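Local coordinates for 2OG-Fe dioxygenase family protein (Methylibium petroleiphilum, PDB 3PL0) that probably acts as an iron- and 2-oxoglutarate-dependent dioxygenase, built on a double-stranded beta-helix of the cupin type, at residues A165-V176 against V209-E220; W50-H58 against H64-C72. All coordinates share one frame; numbering follows the deposited sequence.

Contact 1 holds the probable active site, whereas contact 2 is a hairpin at the surface, earlier in the chain. In contact 1, H166, D168 and H219 match the HxD...H pattern with which 2-oxoglutarate dioxygenases bind iron. The centres of contacts 1 and 2 lie about 20 Å apart, and the nearest atoms of the two contacts, at about 6 Å, do not touch. One sheet nevertheless joins them: strand 65-77 of contact 2 pairs with 141-152, which pairs with 237-246, and this in turn pairs with strand 172-181 of contact 1. A glycerol, probably from the crystallisation liquor, hydrogen-bonds to the backbone N of L53 in contact 2.

Contact 1: A165-V176 against V209-E220; sequences AHRDGVDFVAVV and VLLLDDQQVIHE
The imidazole of H219 meets the carboxylate of D168 almost edge-on, the two planes 8° apart, and H219 NE2 donates to the syn lone pair of D168 OD1 at 2.9 Å. H166 lies over one face of that ring: H166 NE2 is 3.5 Å from H219 CE1, and the rings are inclined at 52°. On the opposite face sits L212 CD1. Both histidines hold CG between the backbone N and the carbonyl carbon (chi1 near 69°), turning the rings towards each other while their backbones exchange two hydrogen bonds.

D214 reaches into the 167-170 loop. Its OD1 takes the N-H of D168 at 2.9 Å through the syn lone pair, and V170 N reaches D214 OD2 at 2.9 Å from above the carboxylate plane. R167 crosses D214 at about a right angle, its NE donating to the backbone O of D214 at 2.8 Å, from above the carbonyl plane, and its NH2 forming a salt bridge with OD2.

Strands 172-176 and 209-213 form a separate antiparallel ladder. D214, gripping the loop backbone, would position D168 from the second shell; the probable HxD...H ligands bond to each other, consistent with a site lacking iron.

Contact 2: W50-H58 against H64-C72; sequences WEELAPDLH and HYRYRRHGC
R69 and L53 meet through aliphatic carbon before R69 turns its polar end to the backbone of E52. From CB the R69 chain runs extended as far as NE. CB, CG and CD in turn pass the same methyl, L53 CD2, with CG at 4.0 Å from it, and the side chains cross at a slant. NE and NH2 then grip a single atom side-on: E52 O lies in the guanidinium plane, 3.0 Å from R69 NE and 3.0 Å from R69 NH2. The backbone N of A54 sits over one face of the group, and the remaining nitrogen, NH1, hydrogen-bonds to P109 O, so the guanidinium is fixed on two edges.

Across the hairpin, D56 gathers two arginines on one oxygen. With its CG anti to the backbone N (chi1 173°), the carboxylate lies alongside both R66 and R68. R66 approaches side-on, with NE at 2.8 Å and NH2 at 2.9 Å from D56 OD2; R68 NH1 adds a third bond, 3.1 Å long, from above the carboxylate plane. The other oxygen, OD1, accepts from H58 N and closes an Asx turn. Two positive groups this close would be expected to favour the charged form of D56. R68 also makes a cation-pi contact with F107.

Between these polar clusters, L53 CB packs 3.7 Å from Y67 CB, and the Y67 ring lies obliquely against P55, its hydroxyl bonding to E154. The backbone zips up through A54 with R68, as an antiparallel hydrogen-bonded pair, and D56 N donates to R66 O. The whole is a short beta hairpin within the main antiparallel sheet of the double-stranded beta-helix, strand 54-55 pairing with strand 65-77, whose partners include strand 141-152.

Contact 1: A165-V176 against V209-E220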
loop_
_atom_site.group_PDB
_atom_site.type_symbol
_atom_site.label_atom_id
_atom_site.label_comp_id
_atom_site.label_asym_id
_atom_site.label_seq_id
_atom_site.Cartn_x
_atom_site.Cartn_y
_atom_site.Cartn_z
ATOM N N ALA A 165 6.265 -8.018 12.040
ATOM C CA ALA A 165 6.186 -6.737 11.329
ATOM C C ALA A 165 7.326 -6.587 10.341
ATOM O O ALA A 165 8.426 -7.026 10.604
ATOM C CB ALA A 165 6.143 -5.568 12.296
ATOM N N HIS A 166 7.063 -5.942 9.215
ATOM C CA HIS A 166 8.085 -5.788 8.178
ATOM C C HIS A 166 8.219 -4.336 7.701
ATOM O O HIS A 166 7.324 -3.495 7.906
ATOM C CB HIS A 166 7.731 -6.697 6.972
ATOM C CG HIS A 166 6.511 -6.242 6.234
ATOM N ND1 HIS A 166 5.232 -6.553 6.648
ATOM C CD2 HIS A 166 6.369 -5.454 5.144
ATOM C CE1 HIS A 166 4.357 -5.996 5.828
ATOM N NE2 HIS A 166 5.022 -5.317 4.909
ATOM N N ARG A 167 9.349 -4.047 7.058
ATOM C CA ARG A 167 9.397 -2.935 6.142
ATOM C C ARG A 167 9.417 -3.422 4.683
ATOM O O ARG A 167 9.513 -4.615 4.402
ATOM C CB ARG A 167 10.570 -2.015 6.451
ATOM C CG ARG A 167 11.936 -2.598 6.198
ATOM C CD ARG A 167 13.030 -1.601 6.554
ATOM N NE ARG A 167 13.099 -0.494 5.608
ATOM C CZ ARG A 167 14.033 -0.341 4.666
ATOM N NH1 ARG A 167 15.040 -1.211 4.554
ATOM N NH2 ARG A 167 13.970 0.701 3.831
ATOM N N ASP A 168 9.326 -2.489 3.752
ATOM C CA ASP A 168 9.188 -2.856 2.359
ATOM C C ASP A 168 10.484 -2.644 1.533
ATOM O O ASP A 168 10.532 -2.959 0.361
ATOM C CB ASP A 168 8.024 -2.101 1.757
ATOM C CG ASP A 168 6.698 -2.471 2.394
ATOM O OD1 ASP A 168 6.444 -2.100 3.572
ATOM O OD2 ASP A 168 5.903 -3.094 1.694
ATOM N N GLY A 169 11.510 -2.076 2.153
ATOM C CA GLY A 169 12.796 -1.893 1.503
ATOM C C GLY A 169 12.853 -0.707 0.564
ATOM O O GLY A 169 13.677 -0.698 -0.352
ATOM N N VAL A 170 11.996 0.290 0.821
ATOM C CA VAL A 170 11.855 1.453 -0.034
ATOM C C VAL A 170 12.029 2.698 0.835
ATOM O O VAL A 170 12.436 2.603 1.978
ATOM C CB VAL A 170 10.477 1.425 -0.764
ATOM C CG1 VAL A 170 10.362 0.205 -1.709
ATOM C CG2 VAL A 170 9.289 1.420 0.242
ATOM N N ASP A 171 11.672 3.864 0.333
ATOM C CA ASP A 171 11.693 5.076 1.146
ATOM C C ASP A 171 10.364 5.336 1.880
ATOM O O ASP A 171 10.357 5.603 3.085
ATOM C CB ASP A 171 12.036 6.277 0.297
ATOM C CG ASP A 171 13.526 6.335 -0.020
ATOM O OD1 ASP A 171 14.258 6.944 0.790
ATOM O OD2 ASP A 171 13.939 5.708 -1.011
ATOM N N PHE A 172 9.269 5.315 1.139
ATOM C CA PHE A 172 7.914 5.568 1.671
ATOM C C PHE A 172 6.921 4.597 1.082
ATOM O O PHE A 172 7.094 4.124 -0.064
ATOM C CB PHE A 172 7.448 6.996 1.383
ATOM C CG PHE A 172 8.304 8.030 2.009
ATOM C CD1 PHE A 172 8.113 8.398 3.318
ATOM C CD2 PHE A 172 9.349 8.616 1.295
ATOM C CE1 PHE A 172 8.919 9.335 3.908
ATOM C CE2 PHE A 172 10.158 9.544 1.881
ATOM C CZ PHE A 172 9.954 9.913 3.180
ATOM N N VAL A 173 5.927 4.242 1.916
ATOM C CA VAL A 173 4.821 3.406 1.511
ATOM C C VAL A 173 3.484 4.060 1.816
ATOM O O VAL A 173 3.325 4.750 2.858
ATOM C CB VAL A 173 4.905 2.040 2.174
ATOM C CG1 VAL A 173 3.703 1.179 1.739
ATOM C CG2 VAL A 173 6.249 1.353 1.803
ATOM N N ALA A 174 2.530 3.886 0.896
ATOM C CA ALA A 174 1.133 4.208 1.172
ATOM C C ALA A 174 0.335 2.953 1.045
ATOM O O ALA A 174 0.378 2.285 0.012
ATOM C CB ALA A 174 0.580 5.232 0.197
ATOM N N VAL A 175 -0.403 2.626 2.097
ATOM C CA VAL A 175 -1.406 1.559 2.050
ATOM C C VAL A 175 -2.791 2.209 1.967
ATOM O O VAL A 175 -3.238 2.873 2.914
ATOM C CB VAL A 175 -1.360 0.684 3.294
ATOM C CG1 VAL A 175 -2.435 -0.442 3.194
ATOM C CG2 VAL A 175 0.048 0.077 3.489
ATOM N N VAL A 176 -3.483 2.000 0.855
ATOM C CA VAL A 176 -4.795 2.621 0.635
ATOM C C VAL A 176 -5.812 1.519 0.928
ATOM O O VAL A 176 -5.712 0.421 0.374
ATOM C CB VAL A 176 -4.987 3.094 -0.806
ATOM C CG1 VAL A 176 -6.373 3.731 -0.958
ATOM C CG2 VAL A 176 -3.870 4.037 -1.202
ATOM N N VAL A 209 -6.116 6.236 3.914
ATOM C CA VAL A 209 -4.720 5.966 3.552
ATOM C C VAL A 209 -3.722 6.011 4.720
ATOM O O VAL A 209 -3.677 6.948 5.484
ATOM C CB VAL A 209 -4.276 6.884 2.429
ATOM C CG1 VAL A 209 -2.912 6.457 1.946
ATOM C CG2 VAL A 209 -5.313 6.819 1.308
ATOM N N LEU A 210 -2.899 4.963 4.827
ATOM C CA LEU A 210 -1.829 4.921 5.787
ATOM C C LEU A 210 -0.552 5.276 5.052
ATOM O O LEU A 210 -0.145 4.547 4.154
ATOM C CB LEU A 210 -1.706 3.515 6.390
ATOM C CG LEU A 210 -0.495 3.184 7.282
ATOM C CD1 LEU A 210 -0.501 4.090 8.495
ATOM C CD2 LEU A 210 -0.524 1.700 7.673
ATOM N N LEU A 211 0.077 6.359 5.474
ATOM C CA LEU A 211 1.378 6.808 4.982
ATOM C C LEU A 211 2.456 6.331 5.939
ATOM O O LEU A 211 2.292 6.474 7.167
ATOM C CB LEU A 211 1.426 8.335 4.854
ATOM C CG LEU A 211 0.336 8.961 3.938
ATOM C CD1 LEU A 211 0.453 10.478 3.811
ATOM C CD2 LEU A 211 0.296 8.270 2.518
ATOM N N LEU A 212 3.529 5.735 5.405
ATOM C CA LEU A 212 4.625 5.161 6.204
ATOM C C LEU A 212 6.002 5.654 5.692
ATOM O O LEU A 212 6.270 5.671 4.502
ATOM C CB LEU A 212 4.641 3.623 6.091
ATOM C CG LEU A 212 3.388 2.843 6.495
ATOM C CD1 LEU A 212 3.449 1.399 5.958
ATOM C CD2 LEU A 212 3.203 2.836 8.033
ATOM N N ASP A 213 6.862 6.055 6.610
ATOM C CA ASP A 213 8.274 6.269 6.315
ATOM C C ASP A 213 8.917 4.929 6.553
ATOM O O ASP A 213 9.159 4.476 7.702
ATOM C CB ASP A 213 8.848 7.327 7.227
ATOM C CG ASP A 213 10.334 7.553 7.021
ATOM O OD1 ASP A 213 11.032 6.749 6.357
ATOM O OD2 ASP A 213 10.800 8.557 7.572
ATOM N N ASP A 214 9.211 4.280 5.451
ATOM C CA ASP A 214 9.687 2.903 5.485
ATOM C C ASP A 214 11.045 2.724 6.159
ATOM O O ASP A 214 11.451 1.609 6.443
ATOM C CB ASP A 214 9.749 2.354 4.066
ATOM C CG ASP A 214 9.783 0.866 4.036
ATOM O OD1 ASP A 214 8.832 0.234 4.582
ATOM O OD2 ASP A 214 10.772 0.324 3.501
ATOM N N GLN A 215 11.751 3.821 6.402
ATOM C CA GLN A 215 13.030 3.760 7.140
ATOM C C GLN A 215 12.854 3.972 8.654
ATOM O O GLN A 215 13.807 3.874 9.395
ATOM C CB GLN A 215 14.027 4.793 6.555
ATOM C CG GLN A 215 14.394 4.479 5.073
ATOM C CD GLN A 215 15.413 5.457 4.474
ATOM O OE1 GLN A 215 15.892 6.378 5.134
ATOM N NE2 GLN A 215 15.723 5.258 3.215
ATOM N N GLN A 216 11.646 4.277 9.109
ATOM C CA GLN A 216 11.431 4.616 10.523
ATOM C C GLN A 216 10.418 3.746 11.246
ATOM O O GLN A 216 10.420 3.692 12.459
ATOM C CB GLN A 216 10.963 6.047 10.601
ATOM C CG GLN A 216 12.067 7.039 10.282
ATOM C CD GLN A 216 13.200 6.953 11.284
ATOM O OE1 GLN A 216 12.963 6.944 12.493
ATOM N NE2 GLN A 216 14.435 6.865 10.789
ATOM N N VAL A 217 9.531 3.086 10.506
ATOM C CA VAL A 217 8.497 2.252 11.098
ATOM C C VAL A 217 8.463 0.912 10.355
ATOM O O VAL A 217 9.016 0.766 9.228
ATOM C CB VAL A 217 7.116 2.940 11.054
ATOM C CG1 VAL A 217 7.146 4.250 11.848
ATOM C CG2 VAL A 217 6.694 3.180 9.596
ATOM N N ILE A 218 7.903 -0.070 11.053
ATOM C CA ILE A 218 7.546 -1.357 10.473
ATOM C C ILE A 218 6.046 -1.584 10.687
ATOM O O ILE A 218 5.412 -0.927 11.513
ATOM C CB ILE A 218 8.394 -2.523 11.015
ATOM C CG1 ILE A 218 8.231 -2.688 12.545
ATOM C CG2 ILE A 218 9.912 -2.359 10.586
ATOM C CD1 ILE A 218 8.992 -3.876 13.098
ATOM N N HIS A 219 5.454 -2.482 9.909
ATOM C CA HIS A 219 4.014 -2.626 9.977
ATOM C C HIS A 219 3.581 -4.039 9.603
ATOM O O HIS A 219 4.407 -4.892 9.208
ATOM C CB HIS A 219 3.354 -1.559 9.100
ATOM C CG HIS A 219 3.590 -1.767 7.636
ATOM N ND1 HIS A 219 2.646 -2.333 6.794
ATOM C CD2 HIS A 219 4.688 -1.542 6.875
ATOM C CE1 HIS A 219 3.153 -2.431 5.573
ATOM N NE2 HIS A 219 4.385 -1.941 5.592
ATOM N N GLU A 220 2.295 -4.305 9.770
ATOM C CA GLU A 220 1.747 -5.651 9.588
ATOM C C GLU A 220 0.269 -5.509 9.608
ATOM O O GLU A 220 -0.259 -4.441 9.952
ATOM C CB GLU A 220 2.235 -6.612 10.704
ATOM C CG GLU A 220 1.696 -6.253 12.094
ATOM C CD GLU A 220 2.167 -7.142 13.196
ATOM O OE1 GLU A 220 3.292 -7.679 13.126
ATOM O OE2 GLU A 220 1.441 -7.208 14.208
#

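Contact 2: W50-H58 against H64-C72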
loop_
_atom_site.group_PDB
_atom_site.type_symbol
_atom_site.label_atom_id
_atom_site.label_comp_id
_atom_site.label_asym_id
_atom_site.label_seq_id
_atom_site.Cartn_x
_atom_site.Cartn_y
_atom_site.Cartn_z
ATOM N N TRP A 50 -10.779 -4.181 -8.692
ATOM C CA TRP A 50 -10.590 -5.183 -7.637
ATOM C C TRP A 50 -11.458 -6.461 -7.847
ATOM O O TRP A 50 -11.255 -7.429 -7.162
ATOM C CB TRP A 50 -10.804 -4.582 -6.232
ATOM C CG TRP A 50 -9.562 -4.018 -5.715
ATOM C CD1 TRP A 50 -8.739 -4.593 -4.818
ATOM C CD2 TRP A 50 -8.923 -2.802 -6.128
ATOM N NE1 TRP A 50 -7.623 -3.819 -4.623
ATOM C CE2 TRP A 50 -7.717 -2.708 -5.412
ATOM C CE3 TRP A 50 -9.280 -1.761 -6.998
ATOM C CZ2 TRP A 50 -6.845 -1.625 -5.540
ATOM C CZ3 TRP A 50 -8.403 -0.692 -7.148
ATOM C CH2 TRP A 50 -7.187 -0.640 -6.407
ATOM N N GLU A 51 -12.384 -6.471 -8.809
ATOM C CA GLU A 51 -13.092 -7.718 -9.141
ATOM C C GLU A 51 -12.340 -8.533 -10.210
ATOM O O GLU A 51 -12.776 -9.628 -10.569
ATOM C CB GLU A 51 -14.511 -7.429 -9.629
ATOM C CG GLU A 51 -15.312 -6.560 -8.714
ATOM C CD GLU A 51 -15.468 -7.166 -7.329
ATOM O OE1 GLU A 51 -15.502 -8.421 -7.202
ATOM O OE2 GLU A 51 -15.533 -6.376 -6.357
ATOM N N GLU A 52 -11.209 -8.020 -10.704
ATOM C CA GLU A 52 -10.512 -8.630 -11.841
ATOM C C GLU A 52 -9.031 -8.802 -11.592
ATOM O O GLU A 52 -8.237 -8.738 -12.539
ATOM C CB GLU A 52 -10.664 -7.742 -13.057
ATOM C CG GLU A 52 -12.101 -7.529 -13.516
ATOM C CD GLU A 52 -12.163 -6.648 -14.769
ATOM O OE1 GLU A 52 -11.308 -5.735 -14.933
ATOM O OE2 GLU A 52 -13.064 -6.876 -15.604
ATOM N N LEU A 53 -8.629 -8.978 -10.333
ATOM C CA LEU A 53 -7.227 -9.182 -10.054
ATOM C C LEU A 53 -6.874 -10.643 -10.361
ATOM O O LEU A 53 -7.748 -11.520 -10.304
ATOM C CB LEU A 53 -6.881 -8.778 -8.612
ATOM C CG LEU A 53 -7.161 -7.331 -8.239
ATOM C CD1 LEU A 53 -6.940 -7.124 -6.713
ATOM C CD2 LEU A 53 -6.352 -6.334 -9.064
ATOM N N ALA A 54 -5.607 -10.894 -10.701
ATOM C CA ALA A 54 -5.158 -12.238 -11.080
ATOM C C ALA A 54 -4.762 -13.068 -9.861
ATOM O O ALA A 54 -4.223 -12.547 -8.887
ATOM C CB ALA A 54 -4.015 -12.161 -12.035
ATOM N N PRO A 55 -5.022 -14.386 -9.906
ATOM C CA PRO A 55 -4.648 -15.199 -8.756
ATOM C C PRO A 55 -3.146 -15.190 -8.647
ATOM O O PRO A 55 -2.481 -15.209 -9.679
ATOM C CB PRO A 55 -5.163 -16.594 -9.103
ATOM C CG PRO A 55 -5.406 -16.574 -10.593
ATOM C CD PRO A 55 -5.651 -15.159 -10.996
ATOM N N ASP A 56 -2.632 -15.094 -7.417
ATOM C CA ASP A 56 -1.215 -15.194 -7.141
ATOM C C ASP A 56 -0.974 -16.636 -6.719
ATOM O O ASP A 56 -1.227 -17.007 -5.583
ATOM C CB ASP A 56 -0.803 -14.213 -6.023
ATOM C CG ASP A 56 0.657 -14.389 -5.545
ATOM O OD1 ASP A 56 1.364 -15.273 -6.055
ATOM O OD2 ASP A 56 1.090 -13.632 -4.613
ATOM N N LEU A 57 -0.492 -17.443 -7.643
ATOM C CA LEU A 57 -0.313 -18.857 -7.397
ATOM C C LEU A 57 1.116 -19.185 -6.977
ATOM O O LEU A 57 1.499 -20.343 -6.981
ATOM C CB LEU A 57 -0.717 -19.629 -8.641
ATOM C CG LEU A 57 -2.156 -19.345 -9.128
ATOM C CD1 LEU A 57 -2.405 -19.944 -10.487
ATOM C CD2 LEU A 57 -3.197 -19.835 -8.120
ATOM N N HIS A 58 1.900 -18.186 -6.559
ATOM C CA HIS A 58 3.334 -18.419 -6.308
ATOM C C HIS A 58 3.530 -19.171 -4.981
ATOM O O HIS A 58 4.261 -20.140 -4.934
ATOM C CB HIS A 58 4.158 -17.111 -6.346
ATOM C CG HIS A 58 4.251 -16.455 -7.709
ATOM N ND1 HIS A 58 4.967 -16.998 -8.763
ATOM C CD2 HIS A 58 3.765 -15.269 -8.167
ATOM C CE1 HIS A 58 4.903 -16.189 -9.811
ATOM N NE2 HIS A 58 4.180 -15.131 -9.477
ATOM N N HIS A 64 -4.720 -17.618 3.113
ATOM C CA HIS A 64 -5.887 -17.168 2.401
ATOM C C HIS A 64 -5.486 -16.871 0.982
ATOM O O HIS A 64 -4.345 -16.444 0.696
ATOM C CB HIS A 64 -6.494 -15.901 3.023
ATOM C CG HIS A 64 -7.290 -16.162 4.261
ATOM N ND1 HIS A 64 -7.214 -15.354 5.380
ATOM C CD2 HIS A 64 -8.106 -17.190 4.594
ATOM C CE1 HIS A 64 -8.011 -15.833 6.317
ATOM N NE2 HIS A 64 -8.544 -16.961 5.878
ATOM N N TYR A 65 -6.440 -17.067 0.097
ATOM C CA TYR A 65 -6.232 -16.862 -1.315
ATOM C C TYR A 65 -5.955 -15.411 -1.634
ATOM O O TYR A 65 -6.711 -14.491 -1.196
ATOM C CB TYR A 65 -7.475 -17.273 -2.104
ATOM C CG TYR A 65 -7.799 -18.750 -2.130
ATOM C CD1 TYR A 65 -6.951 -19.704 -1.595
ATOM C CD2 TYR A 65 -8.964 -19.187 -2.738
ATOM C CE1 TYR A 65 -7.282 -21.079 -1.628
ATOM C CE2 TYR A 65 -9.297 -20.549 -2.789
ATOM C CZ TYR A 65 -8.458 -21.488 -2.236
ATOM O OH TYR A 65 -8.805 -22.830 -2.312
ATOM N N ARG A 66 -4.906 -15.212 -2.423
ATOM C CA ARG A 66 -4.444 -13.870 -2.797
ATOM C C ARG A 66 -4.590 -13.614 -4.298
ATOM O O ARG A 66 -4.210 -14.415 -5.116
ATOM C CB ARG A 66 -2.992 -13.706 -2.377
ATOM C CG ARG A 66 -2.455 -12.285 -2.643
ATOM C CD ARG A 66 -1.265 -11.977 -1.793
ATOM N NE ARG A 66 -0.097 -12.756 -2.203
ATOM C CZ ARG A 66 0.824 -13.211 -1.353
ATOM N NH1 ARG A 66 0.694 -12.976 -0.052
ATOM N NH2 ARG A 66 1.880 -13.901 -1.787
ATOM N N TYR A 67 -5.195 -12.481 -4.623
ATOM C CA TYR A 67 -5.242 -11.950 -5.963
ATOM C C TYR A 67 -4.559 -10.600 -6.027
ATOM O O TYR A 67 -4.659 -9.778 -5.085
ATOM C CB TYR A 67 -6.693 -11.776 -6.387
ATOM C CG TYR A 67 -7.516 -13.048 -6.258
ATOM C CD1 TYR A 67 -8.066 -13.432 -5.026
ATOM C CD2 TYR A 67 -7.712 -13.873 -7.345
ATOM C CE1 TYR A 67 -8.793 -14.592 -4.892
ATOM C CE2 TYR A 67 -8.461 -15.032 -7.215
ATOM C CZ TYR A 67 -9.000 -15.383 -6.003
ATOM O OH TYR A 67 -9.709 -16.555 -5.899
ATOM N N ARG A 68 -3.929 -10.325 -7.160
ATOM C CA ARG A 68 -3.181 -9.092 -7.326
ATOM C C ARG A 68 -2.866 -8.811 -8.778
ATOM O O ARG A 68 -3.111 -9.623 -9.683
ATOM C CB ARG A 68 -1.856 -9.182 -6.563
ATOM C CG ARG A 68 -0.870 -10.181 -7.175
ATOM C CD ARG A 68 0.165 -10.643 -6.228
ATOM N NE ARG A 68 1.109 -9.576 -5.887
ATOM C CZ ARG A 68 2.022 -9.664 -4.924
ATOM N NH1 ARG A 68 2.155 -10.773 -4.209
ATOM N NH2 ARG A 68 2.813 -8.622 -4.682
ATOM N N ARG A 69 -2.353 -7.610 -8.967
ATOM C CA ARG A 69 -1.722 -7.178 -10.197
ATOM C C ARG A 69 -0.637 -6.205 -9.781
ATOM O O ARG A 69 -0.539 -5.867 -8.582
ATOM C CB ARG A 69 -2.713 -6.494 -11.113
ATOM C CG ARG A 69 -3.675 -7.437 -11.830
ATOM C CD ARG A 69 -4.594 -6.661 -12.709
ATOM N NE ARG A 69 -5.541 -7.568 -13.312
ATOM C CZ ARG A 69 -5.271 -8.409 -14.303
ATOM N NH1 ARG A 69 -4.094 -8.432 -14.919
ATOM N NH2 ARG A 69 -6.226 -9.224 -14.699
ATOM N N HIS A 70 0.214 -5.829 -10.744
ATOM C CA HIS A 70 1.454 -5.088 -10.477
ATOM C C HIS A 70 1.740 -4.123 -11.618
ATOM O O HIS A 70 1.480 -4.424 -12.797
ATOM C CB HIS A 70 2.583 -6.096 -10.279
ATOM C CG HIS A 70 3.928 -5.493 -10.013
ATOM N ND1 HIS A 70 5.063 -5.878 -10.700
ATOM C CD2 HIS A 70 4.334 -4.577 -9.094
ATOM C CE1 HIS A 70 6.101 -5.202 -10.233
ATOM N NE2 HIS A 70 5.689 -4.424 -9.242
ATOM N N GLY A 71 2.223 -2.936 -11.284
ATOM C CA GLY A 71 2.547 -1.952 -12.294
ATOM C C GLY A 71 3.495 -0.940 -11.719
ATOM O O GLY A 71 3.464 -0.682 -10.508
ATOM N N CYS A 72 4.326 -0.352 -12.586
ATOM C CA CYS A 72 5.372 0.548 -12.107
ATOM C C CYS A 72 5.386 1.851 -12.899
ATOM O O CYS A 72 4.955 1.918 -14.081
ATOM C CB CYS A 72 6.739 -0.121 -12.188
ATOM S SG CYS A 72 6.866 -1.680 -11.233
#